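Local coordinates for protein LP15968p (Drosophila melanogaster, PDB 3MN8) that removes C-terminal arginine or lysine from peptides and proteins, using a catalytic zinc ion, to process growth factors, peptide hormones and neuropeptides, at residues Phe248-His253 and Leu332-Ile337. Sequence-based numbering, arbitrary orientation.
Sequences FKQLAH and LRQAHI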
ATOM      1  N   PHE A 248      -1.379   6.948  10.912  1.00 42.10           N
ATOM      2  CA  PHE A 248      -0.207   6.243  10.430  1.00 39.67           C
ATOM      3  C   PHE A 248       0.306   5.288  11.484  1.00 37.63           C
ATOM      4  O   PHE A 248       0.569   4.123  11.190  1.00 36.85           O
ATOM      5  CB  PHE A 248       0.874   7.207   9.933  1.00 26.25           C
ATOM      6  CG  PHE A 248       0.802   7.445   8.457  1.00 31.18           C
ATOM      7  CD1 PHE A 248       0.946   6.388   7.578  1.00 35.39           C
ATOM      8  CD2 PHE A 248       0.553   8.699   7.951  1.00 25.40           C
ATOM      9  CE1 PHE A 248       0.867   6.582   6.221  1.00 41.05           C
ATOM     10  CE2 PHE A 248       0.468   8.901   6.592  1.00 30.80           C
ATOM     11  CZ  PHE A 248       0.629   7.836   5.723  1.00 19.58           C
ATOM     12  N   LYS A 249       0.406   5.779  12.716  1.00 36.59           N
ATOM     13  CA  LYS A 249       0.832   4.956  13.847  1.00 28.14           C
ATOM     14  C   LYS A 249      -0.112   3.772  14.071  1.00 36.84           C
ATOM     15  O   LYS A 249       0.330   2.685  14.452  1.00 38.36           O
ATOM     16  CB  LYS A 249       0.959   5.805  15.114  1.00 27.03           C
ATOM     17  CG  LYS A 249       2.392   6.207  15.421  1.00 31.30           C
ATOM     18  CD  LYS A 249       2.511   7.326  16.451  1.00 31.29           C
ATOM     19  CE  LYS A 249       3.973   7.752  16.569  1.00 31.11           C
ATOM     20  NZ  LYS A 249       4.120   9.137  17.096  1.00 49.13           N
ATOM     21  N   GLN A 250      -1.406   3.981  13.819  1.00 38.29           N
ATOM     22  CA  GLN A 250      -2.396   2.908  13.938  1.00 39.70           C
ATOM     23  C   GLN A 250      -2.182   1.842  12.857  1.00 35.85           C
ATOM     24  O   GLN A 250      -2.242   0.643  13.123  1.00 36.00           O
ATOM     25  CB  GLN A 250      -3.831   3.462  13.888  1.00 32.03           C
ATOM     26  CG  GLN A 250      -4.894   2.376  14.070  1.00 40.57           C
ATOM     27  CD  GLN A 250      -6.276   2.918  14.415  1.00 47.96           C
ATOM     28  OE1 GLN A 250      -6.417   3.864  15.192  1.00 62.94           O
ATOM     29  NE2 GLN A 250      -7.303   2.297  13.856  1.00 41.77           N
ATOM     30  N   LEU A 251      -1.916   2.290  11.640  1.00 29.08           N
ATOM     31  CA  LEU A 251      -1.609   1.380  10.550  1.00 30.20           C
ATOM     32  C   LEU A 251      -0.381   0.547  10.856  1.00 29.51           C
ATOM     33  O   LEU A 251      -0.426  -0.682  10.822  1.00 42.89           O
ATOM     34  CB  LEU A 251      -1.400   2.160   9.257  1.00 40.57           C
ATOM     35  CG  LEU A 251      -2.664   2.878   8.794  1.00 43.76           C
ATOM     36  CD1 LEU A 251      -2.389   3.763   7.588  1.00 42.98           C
ATOM     37  CD2 LEU A 251      -3.789   1.876   8.525  1.00 25.19           C
ATOM     38  N   ALA A 252       0.720   1.224  11.149  1.00 36.15           N
ATOM     39  CA  ALA A 252       1.967   0.544  11.489  1.00 42.82           C
ATOM     40  C   ALA A 252       1.786  -0.450  12.632  1.00 44.18           C
ATOM     41  O   ALA A 252       2.377  -1.537  12.618  1.00 48.63           O
ATOM     42  CB  ALA A 252       3.051   1.567  11.839  1.00 37.44           C
ATOM     43  N   HIS A 253       0.980  -0.073  13.624  1.00 33.72           N
ATOM     44  CA  HIS A 253       0.771  -0.928  14.790  1.00 35.14           C
ATOM     45  C   HIS A 253      -0.100  -2.109  14.439  1.00 42.38           C
ATOM     46  O   HIS A 253       0.112  -3.209  14.950  1.00 44.62           O
ATOM     47  CB  HIS A 253       0.150  -0.161  15.950  1.00 33.10           C
ATOM     48  CG  HIS A 253       1.157   0.375  16.926  1.00 46.40           C
ATOM     49  ND1 HIS A 253       1.243   1.713  17.254  1.00 42.48           N
ATOM     50  CD2 HIS A 253       2.123  -0.249  17.644  1.00 49.70           C
ATOM     51  CE1 HIS A 253       2.219   1.893  18.127  1.00 38.03           C
ATOM     52  NE2 HIS A 253       2.766   0.716  18.382  1.00 56.12           N
ATOM     53  N   LEU A 332      -5.107  -4.592   5.649  1.00 22.23           N
ATOM     54  CA  LEU A 332      -6.037  -4.338   4.560  1.00 35.95           C
ATOM     55  C   LEU A 332      -7.343  -3.819   5.116  1.00 30.99           C
ATOM     56  O   LEU A 332      -7.887  -2.850   4.604  1.00 35.41           O
ATOM     57  CB  LEU A 332      -6.259  -5.589   3.705  1.00 44.24           C
ATOM     58  CG  LEU A 332      -5.048  -5.924   2.817  1.00 39.91           C
ATOM     59  CD1 LEU A 332      -5.167  -7.287   2.161  1.00 33.42           C
ATOM     60  CD2 LEU A 332      -4.826  -4.848   1.773  1.00 25.49           C
ATOM     61  N   ARG A 333      -7.829  -4.439   6.189  1.00 36.89           N
ATOM     62  CA  ARG A 333      -9.111  -4.033   6.789  1.00 28.07           C
ATOM     63  C   ARG A 333      -9.077  -2.635   7.401  1.00 28.72           C
ATOM     64  O   ARG A 333     -10.118  -2.066   7.727  1.00 51.97           O
ATOM     65  CB  ARG A 333      -9.600  -5.066   7.804  1.00 24.80           C
ATOM     66  CG  ARG A 333      -9.577  -6.480   7.243  1.00 44.83           C
ATOM     67  CD  ARG A 333     -10.539  -7.431   7.939  1.00 61.63           C
ATOM     68  NE  ARG A 333     -11.901  -7.268   7.464  1.00 63.78           N
ATOM     69  CZ  ARG A 333     -12.665  -8.195   6.884  1.00 66.76           C
ATOM     70  NH1 ARG A 333     -13.887  -7.850   6.525  1.00 61.27           N
ATOM     71  NH2 ARG A 333     -12.246  -9.440   6.665  1.00 63.78           N
ATOM     72  N   GLN A 334      -7.878  -2.077   7.535  1.00 29.04           N
ATOM     73  CA  GLN A 334      -7.714  -0.699   7.987  1.00 20.96           C
ATOM     74  C   GLN A 334      -8.133   0.302   6.897  1.00 36.96           C
ATOM     75  O   GLN A 334      -8.373   1.479   7.172  1.00 48.18           O
ATOM     76  CB  GLN A 334      -6.271  -0.451   8.420  1.00 37.65           C
ATOM     77  CG  GLN A 334      -5.890  -1.054   9.772  1.00 33.08           C
ATOM     78  CD  GLN A 334      -6.549  -0.320  10.935  1.00 39.83           C
ATOM     79  OE1 GLN A 334      -6.252   0.844  11.203  1.00 47.24           O
ATOM     80  NE2 GLN A 334      -7.446  -1.001  11.626  1.00 33.78           N
ATOM     81  N   ALA A 335      -8.241  -0.158   5.658  1.00 23.88           N
ATOM     82  CA  ALA A 335      -8.769   0.694   4.610  1.00 29.83           C
ATOM     83  C   ALA A 335     -10.263   0.934   4.823  1.00 35.53           C
ATOM     84  O   ALA A 335     -10.941   1.521   3.978  1.00 36.47           O
ATOM     85  CB  ALA A 335      -8.516   0.087   3.241  1.00 21.99           C
ATOM     86  N   HIS A 336     -10.787   0.482   5.951  1.00 29.33           N
ATOM     87  CA  HIS A 336     -12.213   0.648   6.180  1.00 36.39           C
ATOM     88  C   HIS A 336     -12.544   1.547   7.340  1.00 37.70           C
ATOM     89  O   HIS A 336     -13.712   1.864   7.565  1.00 20.18           O
ATOM     90  CB  HIS A 336     -12.881  -0.699   6.328  1.00 33.52           C
ATOM     91  CG  HIS A 336     -12.793  -1.530   5.089  1.00 47.52           C
ATOM     92  ND1 HIS A 336     -13.551  -1.269   3.967  1.00 49.49           N
ATOM     93  CD2 HIS A 336     -12.017  -2.597   4.784  1.00 39.36           C
ATOM     94  CE1 HIS A 336     -13.261  -2.157   3.031  1.00 42.48           C
ATOM     95  NE2 HIS A 336     -12.333  -2.971   3.500  1.00 41.13           N
ATOM     96  N   ILE A 337     -11.507   1.981   8.051  1.00 35.39           N
ATOM     97  CA  ILE A 337     -11.704   2.896   9.164  1.00 31.97           C
ATOM     98  C   ILE A 337     -12.109   4.270   8.687  1.00 27.77           C
ATOM     99  O   ILE A 337     -12.014   4.596   7.496  1.00 39.67           O
ATOM    100  CB  ILE A 337     -10.452   3.020  10.048  1.00 41.60           C
ATOM    101  CG1 ILE A 337      -9.310   3.668   9.266  1.00 42.07           C
ATOM    102  CG2 ILE A 337     -10.056   1.652  10.613  1.00 36.72           C
ATOM    103  CD1 ILE A 337      -8.009   3.696  10.034  1.00 38.94           C
TER
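Gln334 meets two consecutive residues of the 245-257 helix, Leu251 with the base of its side chain and Gln250 with its amide. The nonpolar half is the close one: CD2 of Leu251 lies 3.4 Å from CB of Gln334 and 3.8 Å from its CG. The backbones also come nearest here, the CA atoms of Leu251 and Gln334 being 6.9 Å apart. Both side chains rest on Leu212 of strand 212-217, so the pair sits against the central sheet.

That sheet is the mixed eight-stranded core of the first of the protein's three carboxypeptidase-like domains, in its active form, an M14 zinc carboxypeptidase of alpha/beta-hydrolase fold. Here the 245-257 helix packs against the C-terminal end region of the 317-333 helix and the residues that follow, close to strand 339-344 of the transthyretin-like domain. The zinc site lies elsewhere.

Farther from the sheet the contact thins out, where Gln250 and Gln334, both partly exposed, bring their amides together. Gln250 reaches over with CG anti to its backbone N (chi1 -178°) and the chain extended, while Gln334 bends at chi2 to meet it. The two side chains cross at roughly a right angle, their amide planes turned 50° apart. NE2 of Gln250 donates to OE1 of Gln334 at 3.2 Å, arriving in the carbonyl plane on a lone pair, though OE1 lies somewhat out of the Gln250 amide plane and the N-H...O angle of 146° leaves the bond bent. CD1 of Ile337 adds only a light touch, 4.1 Å from the same NE2. Gln250 touches Pro380 and Ile337 touches Asn404, both from loops of the transthyretin-like domain. An alanine in place of Gln334 would keep the CB against Leu251 but would probably leave the Gln250 amide without this acceptor and freer to turn.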